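Local structure of plu4264 (Photorhabdus luminescens subsp. laumondii, 4MV2) at residues A[19-24]-A[36-42]; A[54-58]-A[84-90]; A[58-64]-A[76-82]. The protein is a small dimeric cupin of unknown function that binds a metal ion, nickel in this crystal. All blocks are in the same frame, centred on the assembly; numbering follows the deposited sequence. Where two conformers were deposited one is given.

Overall arrangement
From the N terminus, interaction 1 comes first: strands 19-23 and 35-41 pair as a hairpin and close the loop between them before the other two contacts open. Interaction 2 then joins the start of strand 55-62 to the loop 84-90 and brings two nickel ligands together. Interaction 3 lies within the chain span of interaction 2, sharing Phe-58 and linking strand 55-62 to strand 81-84 and to the turn that leads into it from strand 72-77. All three reach the six-stranded sheet, and interactions 2 and 3 also tie it to the four-stranded one. Interactions 1 and 3 meet where Trp-38 packs on Ile-61, and all three touch the second subunit.

Interaction 1: A[19-24]-A[36-42]; sequences LDGSRL and GAWCIVR
Asp-20 and Ile-40 exchange two backbone hydrogen bonds, Asp-20 N to Ile-40 O (3.0 Å) and Ile-40 N to Asp-20 O (2.8 Å). Two residues on, Ser-22 and Trp-38 repeat the exchange, and Leu-24 N closes the ladder on Gly-36 O at 2.9 Å. In the non-hydrogen-bonded pair between them, Gly-21 CA makes a C-H contact to Trp-38 O, and Cys-39 CA one to Asp-20 O. The carboxylate of Asp-20 has both oxygens engaged: OD2 forms a salt bridge with Arg-42, taking NE at 2.8 Å through its anti lone pair, almost in the guanidinium plane, and a weak bond from NH2, while OD1 goes to His-15. The bend of Arg-42 at chi2 (-61°) folds the chain back over its own strand, where Ile-40 CG2 sits on one guanidinium face; NH1 pairs with Asp-99. Trp-38 NE1 is bonded to His-101 on the neighbouring strand, and the guanidinium of Arg-23 reaches Glu-16. On the sheet face that carries Cys-39, Leu-19 sets CD1 against SG at 4.0 Å and CD2 against Val-41 CG2. Strands 19-23 and 35-41 thus form an antiparallel beta hairpin within the larger sheet of the cupin barrel.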
loop_
_atom_site.group_PDB
_atom_site.type_symbol
_atom_site.label_atom_id
_atom_site.label_comp_id
_atom_site.label_asym_id
_atom_site.label_seq_id
_atom_site.Cartn_x
_atom_site.Cartn_y
_atom_site.Cartn_z
ATOM N N LEU A 19 -14.369 -11.458 -0.590
ATOM C CA LEU A 19 -14.093 -10.348 0.309
ATOM C C LEU A 19 -14.615 -9.063 -0.320
ATOM O O LEU A 19 -15.120 -9.089 -1.427
ATOM C CB LEU A 19 -12.596 -10.321 0.648
ATOM C CG LEU A 19 -11.582 -10.158 -0.484
ATOM C CD1 LEU A 19 -11.654 -8.823 -1.239
ATOM C CD2 LEU A 19 -10.185 -10.370 0.092
ATOM N N ASP A 20 -14.540 -7.969 0.423
ATOM C CA ASP A 20 -15.007 -6.684 -0.056
ATOM C C ASP A 20 -13.802 -5.841 -0.420
ATOM O O ASP A 20 -12.881 -5.662 0.399
ATOM C CB ASP A 20 -15.844 -5.990 1.019
ATOM C CG ASP A 20 -17.184 -6.627 1.177
ATOM O OD1 ASP A 20 -17.692 -7.210 0.176
ATOM O OD2 ASP A 20 -17.725 -6.646 2.307
ATOM N N GLY A 21 -13.764 -5.369 -1.656
ATOM C CA GLY A 21 -12.606 -4.646 -2.148
ATOM C C GLY A 21 -12.932 -3.276 -2.723
ATOM O O GLY A 21 -14.005 -3.021 -3.256
ATOM N N SER A 22 -11.915 -2.434 -2.689
ATOM C CA SER A 22 -11.914 -1.139 -3.371
ATOM C C SER A 22 -10.643 -1.082 -4.182
ATOM O O SER A 22 -9.563 -0.838 -3.661
ATOM C CB SER A 22 -11.982 0.015 -2.370
ATOM O OG SER A 22 -11.972 1.272 -3.023
ATOM N N ARG A 23 -10.798 -1.314 -5.483
ATOM C CA ARG A 23 -9.634 -1.343 -6.390
ATOM C C ARG A 23 -9.084 0.050 -6.609
ATOM O O ARG A 23 -9.845 0.991 -6.798
ATOM C CB ARG A 23 -9.978 -1.982 -7.727
ATOM C CG ARG A 23 -10.067 -3.502 -7.617
ATOM C CD ARG A 23 -10.397 -4.150 -8.925
ATOM N NE ARG A 23 -10.478 -5.597 -8.821
ATOM C CZ ARG A 23 -9.658 -6.446 -9.424
ATOM N NH1 ARG A 23 -8.655 -6.007 -10.175
ATOM N NH2 ARG A 23 -9.863 -7.749 -9.268
ATOM N N LEU A 24 -7.766 0.151 -6.665
ATOM C CA LEU A 24 -7.085 1.398 -7.021
ATOM C C LEU A 24 -7.472 1.904 -8.402
ATOM O O LEU A 24 -7.771 3.089 -8.603
ATOM C CB LEU A 24 -5.582 1.154 -6.967
ATOM C CG LEU A 24 -4.703 2.355 -7.294
ATOM C CD1 LEU A 24 -4.879 3.460 -6.243
ATOM C CD2 LEU A 24 -3.274 1.893 -7.388
ATOM N N GLY A 36 -3.706 -2.362 -7.324
ATOM C CA GLY A 36 -3.909 -2.428 -5.874
ATOM C C GLY A 36 -5.359 -2.518 -5.488
ATOM O O GLY A 36 -6.242 -2.234 -6.271
ATOM N N ALA A 37 -5.582 -2.900 -4.241
ATOM C CA ALA A 37 -6.927 -2.862 -3.678
ATOM C C ALA A 37 -6.884 -2.841 -2.168
ATOM O O ALA A 37 -6.086 -3.516 -1.545
ATOM C CB ALA A 37 -7.738 -4.037 -4.131
ATOM N N TRP A 38 -7.798 -2.071 -1.600
ATOM C CA TRP A 38 -8.097 -2.163 -0.168
ATOM C C TRP A 38 -9.119 -3.292 -0.001
ATOM O O TRP A 38 -10.194 -3.252 -0.605
ATOM C CB TRP A 38 -8.701 -0.855 0.362
ATOM C CG TRP A 38 -8.860 -0.788 1.861
ATOM C CD1 TRP A 38 -9.645 -1.596 2.663
ATOM C CD2 TRP A 38 -8.228 0.138 2.736
ATOM N NE1 TRP A 38 -9.532 -1.201 3.965
ATOM C CE2 TRP A 38 -8.658 -0.155 4.040
ATOM C CE3 TRP A 38 -7.331 1.189 2.536
ATOM C CZ2 TRP A 38 -8.245 0.577 5.137
ATOM C CZ3 TRP A 38 -6.904 1.907 3.606
ATOM C CH2 TRP A 38 -7.367 1.614 4.906
ATOM N N CYS A 39 -8.809 -4.259 0.859
ATOM C CA CYS A 39 -9.631 -5.449 1.028
ATOM C C CYS A 39 -10.036 -5.626 2.481
ATOM O O CYS A 39 -9.256 -5.388 3.401
ATOM C CB CYS A 39 -8.815 -6.670 0.629
ATOM S SG CYS A 39 -8.304 -6.676 -1.111
ATOM N N ILE A 40 -11.264 -6.075 2.652
ATOM C CA ILE A 40 -11.805 -6.403 3.964
ATOM C C ILE A 40 -12.356 -7.798 3.937
ATOM O O ILE A 40 -13.219 -8.146 3.116
ATOM C CB ILE A 40 -12.925 -5.444 4.442
ATOM C CG1 ILE A 40 -12.477 -3.994 4.420
ATOM C CG2 ILE A 40 -13.344 -5.867 5.859
ATOM C CD1 ILE A 40 -13.614 -3.012 4.710
ATOM N N VAL A 41 -11.812 -8.620 4.826
ATOM C CA VAL A 41 -12.362 -9.961 5.088
ATOM C C VAL A 41 -13.253 -9.809 6.308
ATOM O O VAL A 41 -12.784 -9.472 7.394
ATOM C CB VAL A 41 -11.285 -11.040 5.247
ATOM C CG1 VAL A 41 -11.954 -12.414 5.459
ATOM C CG2 VAL A 41 -10.363 -11.092 4.031
ATOM N N ARG A 42 -14.542 -10.033 6.118
ATOM C CA ARG A 42 -15.537 -9.753 7.147
ATOM C C ARG A 42 -15.402 -10.748 8.299
ATOM O O ARG A 42 -14.807 -11.814 8.151
ATOM C CB ARG A 42 -16.920 -9.790 6.511
ATOM C CG ARG A 42 -17.114 -8.716 5.452
ATOM C CD ARG A 42 -16.968 -7.325 6.019
ATOM N NE ARG A 42 -17.186 -6.291 5.010
ATOM C CZ ARG A 42 -17.101 -4.999 5.250
ATOM N NH1 ARG A 42 -16.781 -4.563 6.459
ATOM N NH2 ARG A 42 -17.316 -4.121 4.265
#

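Interaction 2: A[54-58]-A[84-90]; sequences EYELF and IPLDSEH. With NI (nickel (II) ion), chain C.
Strand 55-58 meets the loop 84-90 through one nearly straight backbone bond, Ile-84 N to Glu-56 O (2.9 Å, 174°), and water 2 links Glu-56 N to Ile-84 O. Beyond it, Pro-85 to Ser-88 form a type II turn whose Pro-85 O accepts from both N and OG of Ser-88. Glu-56 runs extended alongside Ile-84, CG anti to the backbone N (chi1 -171°), and delivers OE1 to the nickel at 2.1 Å. His-90 NE2 binds the same ion at 2.2 Å, with its ring plane 83° from the carboxylate. With His-50, His-52 and waters 3 and 4 they complete six-coordinate nickel, the three-histidine, one-glutamate site of the cupin barrel. Second-shell bonds help fix the ligands: His-90 ND1 donates to Ser-88 O in the ring plane, and Glu-56 OE2 is hydrogen-bonded to Thr-104. Water 3, itself a ligand, also donates to Glu-56 OE2. Ile-84 packs against two rings, with CG2 over the centre of the His-90 imidazole and CD1 over one face of Phe-58, 4.0 Å from its centroid. At the outer end Leu-86 CD2 lies over a face of Tyr-55, 3.7 Å from the centroid, and that ring also stacks on Trp-107.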
loop_
_atom_site.group_PDB
_atom_site.type_symbol
_atom_site.label_atom_id
_atom_site.label_comp_id
_atom_site.label_asym_id
_atom_site.label_seq_id
_atom_site.Cartn_x
_atom_site.Cartn_y
_atom_site.Cartn_z
ATOM N N GLU A 54 1.467 -13.346 -11.252
ATOM C CA GLU A 54 1.774 -11.987 -10.861
ATOM C C GLU A 54 2.375 -11.968 -9.446
ATOM O O GLU A 54 1.982 -12.795 -8.590
ATOM C CB GLU A 54 0.495 -11.120 -10.821
ATOM C CG GLU A 54 -0.072 -10.668 -12.156
ATOM C CD GLU A 54 -1.016 -11.658 -12.780
ATOM O OE1 GLU A 54 -1.221 -12.740 -12.195
ATOM O OE2 GLU A 54 -1.550 -11.345 -13.872
ATOM N N TYR A 55 3.323 -11.058 -9.214
ATOM C CA TYR A 55 3.846 -10.736 -7.884
ATOM C C TYR A 55 2.773 -10.036 -7.082
ATOM O O TYR A 55 1.947 -9.334 -7.639
ATOM C CB TYR A 55 5.033 -9.777 -7.987
ATOM C CG TYR A 55 6.236 -10.386 -8.690
ATOM C CD1 TYR A 55 6.379 -10.332 -10.063
ATOM C CD2 TYR A 55 7.210 -11.036 -7.957
ATOM C CE1 TYR A 55 7.479 -10.938 -10.688
ATOM C CE2 TYR A 55 8.298 -11.622 -8.539
ATOM C CZ TYR A 55 8.439 -11.565 -9.916
ATOM O OH TYR A 55 9.531 -12.165 -10.519
ATOM N N GLU A 56 2.792 -10.235 -5.773
ATOM C CA GLU A 56 1.789 -9.634 -4.895
ATOM C C GLU A 56 2.364 -9.474 -3.497
ATOM O O GLU A 56 3.140 -10.305 -3.032
ATOM C CB GLU A 56 0.526 -10.500 -4.890
ATOM C CG GLU A 56 -0.674 -9.847 -4.162
ATOM C CD GLU A 56 -1.966 -10.588 -4.357
ATOM O OE1 GLU A 56 -1.940 -11.743 -4.834
ATOM O OE2 GLU A 56 -3.009 -10.029 -3.997
ATOM N N LEU A 57 2.004 -8.336 -2.878
ATOM C CA LEU A 57 2.363 -7.866 -1.508
ATOM C C LEU A 57 1.060 -7.568 -0.740
ATOM O O LEU A 57 0.195 -6.909 -1.289
ATOM C CB LEU A 57 3.176 -6.526 -1.564
ATOM C CG LEU A 57 3.569 -5.888 -0.225
ATOM C CD1 LEU A 57 4.631 -6.840 0.398
ATOM C CD2 LEU A 57 4.108 -4.516 -0.487
ATOM N N PHE A 58 0.920 -8.042 0.498
ATOM C CA PHE A 58 -0.152 -7.565 1.372
ATOM C C PHE A 58 0.478 -6.678 2.446
ATOM O O PHE A 58 1.477 -7.044 3.083
ATOM C CB PHE A 58 -0.835 -8.713 2.137
ATOM C CG PHE A 58 -1.644 -9.691 1.320
ATOM C CD1 PHE A 58 -1.900 -9.532 -0.033
ATOM C CD2 PHE A 58 -2.176 -10.788 1.971
ATOM C CE1 PHE A 58 -2.653 -10.460 -0.713
ATOM C CE2 PHE A 58 -2.935 -11.698 1.287
ATOM C CZ PHE A 58 -3.171 -11.529 -0.035
ATOM N N ILE A 84 3.452 -12.728 -1.407
ATOM C CA ILE A 84 2.773 -13.910 -1.891
ATOM C C ILE A 84 3.667 -14.535 -2.956
ATOM O O ILE A 84 3.816 -13.989 -4.051
ATOM C CB ILE A 84 1.418 -13.549 -2.505
ATOM C CG1 ILE A 84 0.531 -12.770 -1.526
ATOM C CG2 ILE A 84 0.713 -14.777 -2.999
ATOM C CD1 ILE A 84 0.234 -13.506 -0.238
ATOM N N PRO A 85 4.270 -15.693 -2.650
ATOM C CA PRO A 85 5.162 -16.286 -3.657
ATOM C C PRO A 85 4.459 -16.548 -4.966
ATOM O O PRO A 85 3.285 -16.910 -5.009
ATOM C CB PRO A 85 5.570 -17.611 -3.010
ATOM C CG PRO A 85 5.402 -17.363 -1.547
ATOM C CD PRO A 85 4.204 -16.516 -1.425
ATOM N N LEU A 86 5.212 -16.391 -6.055
ATOM C CA LEU A 86 4.663 -16.634 -7.376
ATOM C C LEU A 86 4.027 -18.009 -7.442
ATOM O O LEU A 86 4.626 -19.005 -7.031
ATOM C CB LEU A 86 5.744 -16.538 -8.467
ATOM C CG LEU A 86 6.412 -15.157 -8.601
ATOM C CD1 LEU A 86 7.343 -15.153 -9.818
ATOM C CD2 LEU A 86 5.407 -14.034 -8.692
ATOM N N ASP A 87 2.806 -18.037 -7.966
ATOM C CA ASP A 87 2.068 -19.271 -8.185
ATOM C C ASP A 87 1.692 -20.026 -6.929
ATOM O O ASP A 87 1.247 -21.144 -7.013
ATOM C CB ASP A 87 2.858 -20.219 -9.093
ATOM C CG ASP A 87 3.110 -19.638 -10.468
ATOM O OD1 ASP A 87 2.201 -18.984 -11.034
ATOM O OD2 ASP A 87 4.227 -19.847 -10.984
ATOM N N SER A 88 1.845 -19.411 -5.768
ATOM C CA SER A 88 1.395 -20.067 -4.538
ATOM C C SER A 88 -0.109 -19.887 -4.402
ATOM O O SER A 88 -0.639 -18.839 -4.775
ATOM C CB SER A 88 2.077 -19.447 -3.329
ATOM O OG SER A 88 1.676 -18.091 -3.113
ATOM N N GLU A 89 -0.778 -20.889 -3.841
ATOM C CA GLU A 89 -2.176 -20.785 -3.467
ATOM C C GLU A 89 -2.287 -20.017 -2.171
ATOM O O GLU A 89 -1.592 -20.304 -1.202
ATOM C CB GLU A 89 -2.804 -22.161 -3.300
ATOM C CG GLU A 89 -2.764 -23.026 -4.558
ATOM C CD GLU A 89 -3.753 -22.598 -5.662
ATOM O OE1 GLU A 89 -4.799 -21.976 -5.342
ATOM O OE2 GLU A 89 -3.485 -22.926 -6.856
ATOM N N HIS A 90 -3.165 -19.032 -2.156
ATOM C CA HIS A 90 -3.280 -18.178 -0.998
ATOM C C HIS A 90 -4.674 -17.765 -0.779
ATOM O O HIS A 90 -5.419 -17.555 -1.749
ATOM C CB HIS A 90 -2.388 -16.917 -1.098
ATOM C CG HIS A 90 -2.497 -16.149 -2.397
ATOM N ND1 HIS A 90 -1.940 -16.599 -3.579
ATOM C CD2 HIS A 90 -3.035 -14.931 -2.677
ATOM C CE1 HIS A 90 -2.168 -15.714 -4.537
ATOM N NE2 HIS A 90 -2.817 -14.685 -4.018
HETATM NI NI NI C . -3.586 -13.036 -5.182
HETATM O O HOH W 1 1.945 -14.464 -6.368
HETATM O O HOH W 2 5.182 -11.785 -4.775
HETATM O O HOH W 3 -4.654 -12.146 -3.640
HETATM O O HOH W 4 -4.440 -11.370 -6.287
#

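Interaction 3: A[58-64]-A[76-82]; sequences FIVIQGN and VTKGDLI
Val-60 is directed toward the turn between strands 72-77 and 81-84 and has the largest area buried by this contact. Its CG1, anti to the backbone N (chi1 180°), presses on Thr-77 O at 3.2 Å, while CG2 packs on Val-76 CG2 (4.0 Å), the two side chains crossing at an angle. The backbone of Val-60 grips the later half of the turn, N donating to Asp-80 O and O accepting from Gly-79 N at 2.9 Å. The turn, type II from Thr-77 to Asp-80, is braced from within by Thr-77 N, which donates to Asp-80 OD2 from above the carboxylate plane. That carboxylate also reaches Lys-7 of the second subunit.

Phe-58 pairs with Ile-82 through two backbone bonds, Phe-58 N to Ile-82 O (2.8 Å) and Ile-82 N to Phe-58 O (3.0 Å); their CB atoms approach to 4.1 Å. On the opposite sheet face Ile-59 and Leu-81 lie side by side, CG1 against CD2. Ile-82, also well buried, packs on Ile-69 and on Ile-5 of the second subunit.

Farther along, the hydroxyl of Thr-77 donates to Gly-63 O at 2.7 Å, and water 5 joins Asn-64 ND2 to Val-76 O. On the other edge of strand 55-62, Ile-61 and Gln-62 both face His-101 of strand 100-107, a classic beta bulge. Leu-81 and Ile-82 continue the antiparallel sheet into the second subunit, so this edge of the cupin beta barrel is part of the dimer interface.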
loop_
_atom_site.group_PDB
_atom_site.type_symbol
_atom_site.label_atom_id
_atom_site.label_comp_id
_atom_site.label_asym_id
_atom_site.label_seq_id
_atom_site.Cartn_x
_atom_site.Cartn_y
_atom_site.Cartn_z
ATOM N N PHE A 58 0.920 -8.042 0.498
ATOM C CA PHE A 58 -0.152 -7.565 1.372
ATOM C C PHE A 58 0.478 -6.678 2.446
ATOM O O PHE A 58 1.477 -7.044 3.083
ATOM C CB PHE A 58 -0.835 -8.713 2.137
ATOM C CG PHE A 58 -1.644 -9.691 1.320
ATOM C CD1 PHE A 58 -1.900 -9.532 -0.033
ATOM C CD2 PHE A 58 -2.176 -10.788 1.971
ATOM C CE1 PHE A 58 -2.653 -10.460 -0.713
ATOM C CE2 PHE A 58 -2.935 -11.698 1.287
ATOM C CZ PHE A 58 -3.171 -11.529 -0.035
ATOM N N ILE A 59 -0.176 -5.561 2.707
ATOM C CA ILE A 59 0.131 -4.640 3.791
ATOM C C ILE A 59 -1.070 -4.771 4.740
ATOM O O ILE A 59 -2.192 -4.402 4.402
ATOM C CB ILE A 59 0.242 -3.181 3.266
ATOM C CG1 ILE A 59 1.348 -3.059 2.224
ATOM C CG2 ILE A 59 0.438 -2.207 4.405
ATOM C CD1 ILE A 59 1.189 -1.830 1.352
ATOM N N VAL A 60 -0.809 -5.297 5.930
ATOM C CA VAL A 60 -1.908 -5.574 6.854
ATOM C C VAL A 60 -2.248 -4.299 7.610
ATOM O O VAL A 60 -1.365 -3.684 8.233
ATOM C CB VAL A 60 -1.580 -6.742 7.782
ATOM C CG1 VAL A 60 -2.741 -6.985 8.725
ATOM C CG2 VAL A 60 -1.268 -7.989 6.976
ATOM N N ILE A 61 -3.516 -3.913 7.567
ATOM C CA ILE A 61 -3.954 -2.614 8.059
ATOM C C ILE A 61 -4.610 -2.678 9.423
ATOM O O ILE A 61 -4.319 -1.823 10.255
ATOM C CB ILE A 61 -4.862 -1.949 6.977
ATOM C CG1 ILE A 61 -3.996 -1.524 5.791
ATOM C CG2 ILE A 61 -5.730 -0.837 7.543
ATOM C CD1 ILE A 61 -4.755 -1.007 4.638
ATOM N N GLN A 62 -5.508 -3.627 9.681
ATOM C CA GLN A 62 -6.279 -3.616 10.923
ATOM C C GLN A 62 -6.838 -5.011 11.134
ATOM O O GLN A 62 -7.245 -5.689 10.181
ATOM C CB GLN A 62 -7.421 -2.620 10.790
ATOM C CG GLN A 62 -8.285 -2.415 12.036
ATOM C CD GLN A 62 -9.395 -1.404 11.701
ATOM O OE1 GLN A 62 -9.133 -0.304 11.167
ATOM N NE2 GLN A 62 -10.587 -1.779 11.889
ATOM N N GLY A 63 -6.911 -5.426 12.386
ATOM C CA GLY A 63 -7.505 -6.707 12.743
ATOM C C GLY A 63 -6.500 -7.827 12.770
ATOM O O GLY A 63 -5.278 -7.576 12.813
ATOM N N ASN A 64 -7.040 -9.052 12.768
ATOM C CA ASN A 64 -6.237 -10.257 12.872
ATOM C C ASN A 64 -6.745 -11.271 11.900
ATOM O O ASN A 64 -7.942 -11.437 11.756
ATOM C CB ASN A 64 -6.344 -10.829 14.298
ATOM C CG ASN A 64 -5.766 -9.892 15.309
ATOM O OD1 ASN A 64 -6.461 -9.038 15.878
ATOM N ND2 ASN A 64 -4.476 -9.982 15.494
ATOM N N VAL A 76 -1.285 -12.858 11.215
ATOM C CA VAL A 76 -0.912 -11.487 10.894
ATOM C C VAL A 76 -1.810 -10.480 11.586
ATOM O O VAL A 76 -2.977 -10.758 11.913
ATOM C CB VAL A 76 -0.916 -11.184 9.390
ATOM C CG1 VAL A 76 0.150 -12.024 8.649
ATOM C CG2 VAL A 76 -2.312 -11.357 8.778
ATOM N N THR A 77 -1.246 -9.292 11.781
ATOM C CA THR A 77 -1.993 -8.183 12.330
ATOM C C THR A 77 -1.380 -6.870 11.820
ATOM O O THR A 77 -0.457 -6.864 10.992
ATOM C CB THR A 77 -2.047 -8.231 13.829
ATOM O OG1 THR A 77 -3.054 -7.287 14.304
ATOM C CG2 THR A 77 -0.680 -7.959 14.408
ATOM N N LYS A 78 -1.940 -5.753 12.245
ATOM C CA LYS A 78 -1.553 -4.402 11.814
ATOM C C LYS A 78 -0.065 -4.232 11.691
ATOM O O LYS A 78 0.675 -4.466 12.621
ATOM C CB LYS A 78 -2.088 -3.388 12.829
ATOM C CG LYS A 78 -1.776 -1.946 12.530
ATOM C CD LYS A 78 -2.035 -1.125 13.837
ATOM C CE LYS A 78 -1.864 0.349 13.692
ATOM N NZ LYS A 78 -2.202 1.017 14.964
ATOM N N GLY A 79 0.355 -3.789 10.516
ATOM C CA GLY A 79 1.757 -3.499 10.254
ATOM C C GLY A 79 2.498 -4.597 9.558
ATOM O O GLY A 79 3.541 -4.337 8.971
ATOM N N ASP A 80 2.009 -5.827 9.625
ATOM C CA ASP A 80 2.737 -6.919 9.012
ATOM C C ASP A 80 2.657 -6.825 7.495
ATOM O O ASP A 80 1.691 -6.349 6.922
ATOM C CB ASP A 80 2.139 -8.261 9.455
ATOM C CG ASP A 80 2.315 -8.545 10.935
ATOM O OD1 ASP A 80 3.131 -7.886 11.611
ATOM O OD2 ASP A 80 1.587 -9.430 11.437
ATOM N N LEU A 81 3.727 -7.288 6.869
ATOM C CA LEU A 81 3.858 -7.405 5.429
ATOM C C LEU A 81 4.071 -8.847 5.069
ATOM O O LEU A 81 4.735 -9.582 5.792
ATOM C CB LEU A 81 5.057 -6.617 4.956
ATOM C CG LEU A 81 5.014 -5.156 5.344
ATOM C CD1 LEU A 81 6.377 -4.561 5.209
ATOM C CD2 LEU A 81 4.001 -4.381 4.508
ATOM N N ILE A 82 3.295 -9.203 3.976
ATOM C CA ILE A 82 3.359 -10.554 3.427
ATOM C C ILE A 82 3.665 -10.480 1.950
ATOM O O ILE A 82 3.016 -9.738 1.222
ATOM C CB ILE A 82 1.990 -11.254 3.545
ATOM C CG1 ILE A 82 1.619 -11.520 5.006
ATOM C CG2 ILE A 82 1.972 -12.535 2.737
ATOM C CD1 ILE A 82 2.260 -12.745 5.613
HETATM O O HOH W 5 -3.076 -12.384 14.428
#